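Local coordinates for putative aspartate aminotransferase (Thermus thermophilus, PDB 1IUG), which catalyses pyridoxal-phosphate-dependent transfer of an amino group from aspartate to 2-oxoglutarate, as an aspartate aminotransferase of subgroup IV, at the interface of chains A and B. Sequence-based numbering; all coordinates share one arbitrary frame. Chains: chain A/B, putative aspartate aminotransferase.

The interface of chains A and B. Residues chain A 24, 231, 233-234; chain B 9, 12, 190-191.
A:Gln24 packs against B:Pro9, B:Leu12, B:Pro190 and B:Pro191, in the two-fold interface of a class-V, fold-type I aminotransferase; enzymes of this fold typically work as dimers or as assemblies of them. B:Pro190 and B:Pro191 follow shortly after B:Lys185, the lysine that carries pyridoxal phosphate as a Schiff base, so this proline pair lies close in sequence to the cofactor-bearing lysine.

The van der Waals contacts come from several sides. CB of A:Gln24 meets the branch carbon CG of B:Leu12 at 3.7 Å, the two side chains crossing at about a right angle, while leucine's forked end lets both methyls approach the amide oxygen OE1. On another flank, CB of B:Pro9, a proline that follows a cis peptide bond, touches CG of A:Gln24 at 3.8 Å. With CG anti to the backbone N (chi1 -173°) and the chain bent at chi2 (70°), the glutamine amide turns back toward A:Asn234, and its NE2 lies 3.7 Å from CD of B:Pro191. CB of B:Pro190 lies 3.9 Å from CG of A:Asn234, again crosswise. Proline suits these places: a compact, rigid ring offers carbon and no backbone N-H. CG of B:Pro191 also rests against the carbonyl O of A:Pro231 at 3.3 Å.

Within chain A, two hydrogen bonds pair the amides of A:Gln24 and A:Asn234, the latter in the first turn of helix 233-246; each primary amide can both give and accept. ND2 of A:Asn234 gives to OE1 of A:Gln24 at 3.2 Å, from well above that carbonyl's plane; NE2 of A:Gln24 returns a bond to OD1 of A:Asn234, also 3.2 Å, tilted 21° from the carbonyl plane. This reciprocal pairing limits rotation of both amides beside the proline rings. A leucine in place of A:Gln24 could make neither amide bond, and would probably leave the asparagine amide without its mate and freer to turn.

Water also links the chains: one bridges the backbone N atoms of A:Gln24 and B:Leu12, another joins OD1 of A:Asn234 to the carbonyl O of B:Pro191.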
# COMPACT_ATOMS: atom_id res chain seq x y z
N GLN A 24 -9.50 15.53 1.51
CA GLN A 24 -8.92 14.73 0.43
C GLN A 24 -8.51 15.53 -0.81
O GLN A 24 -9.29 16.33 -1.33
CB GLN A 24 -9.89 13.62 0.03
CG GLN A 24 -9.34 12.61 -0.97
CD GLN A 24 -8.28 11.72 -0.36
OE1 GLN A 24 -8.48 11.13 0.70
NE2 GLN A 24 -7.14 11.61 -1.03
N PRO A 231 -1.58 7.09 -5.53
CA PRO A 231 -0.72 6.98 -4.35
C PRO A 231 -1.49 7.34 -3.08
O PRO A 231 -2.52 8.02 -3.14
CB PRO A 231 0.35 8.02 -4.63
CG PRO A 231 -0.47 9.15 -5.22
CD PRO A 231 -1.43 8.42 -6.16
N ILE A 233 -1.72 9.58 -1.13
CA ILE A 233 -1.38 11.00 -1.05
C ILE A 233 -1.50 11.63 0.34
O ILE A 233 -0.74 12.54 0.67
CB ILE A 233 -2.21 11.80 -2.10
CG1 ILE A 233 -1.68 13.23 -2.24
CG2 ILE A 233 -3.69 11.79 -1.74
CD1 ILE A 233 -0.28 13.30 -2.83
N ASN A 234 -2.42 11.12 1.15
CA ASN A 234 -2.62 11.63 2.52
C ASN A 234 -1.38 11.34 3.36
O ASN A 234 -0.93 12.19 4.14
CB ASN A 234 -3.84 10.95 3.16
CG ASN A 234 -5.09 11.04 2.30
OD1 ASN A 234 -5.13 10.52 1.19
ND2 ASN A 234 -6.12 11.70 2.83
N PRO B 9 -9.56 9.90 -6.27
CA PRO B 9 -10.09 9.86 -4.90
C PRO B 9 -11.38 10.66 -4.82
O PRO B 9 -11.72 11.43 -5.73
CB PRO B 9 -8.98 10.52 -4.08
CG PRO B 9 -7.74 10.23 -4.88
CD PRO B 9 -8.21 10.50 -6.28
N LEU B 12 -14.22 12.59 1.31
CA LEU B 12 -14.22 11.65 2.43
C LEU B 12 -15.46 11.66 3.32
O LEU B 12 -16.06 12.70 3.56
CB LEU B 12 -12.97 11.86 3.31
CG LEU B 12 -11.62 11.69 2.62
CD1 LEU B 12 -10.50 11.96 3.60
CD2 LEU B 12 -11.51 10.28 2.04
N PRO B 190 -9.62 7.10 2.18
CA PRO B 190 -8.41 7.54 1.48
C PRO B 190 -7.81 6.37 0.70
O PRO B 190 -8.11 5.21 0.98
CB PRO B 190 -7.47 7.91 2.64
CG PRO B 190 -8.40 8.22 3.79
CD PRO B 190 -9.43 7.14 3.64
N PRO B 191 -6.99 6.66 -0.32
CA PRO B 191 -6.39 5.57 -1.08
C PRO B 191 -5.32 4.90 -0.21
O PRO B 191 -4.78 5.53 0.72
CB PRO B 191 -5.77 6.28 -2.29
CG PRO B 191 -5.52 7.68 -1.79
CD PRO B 191 -6.73 7.97 -0.95
O HOH W 1 -3.72 7.86 1.90
O HOH W 2 -12.59 15.10 1.71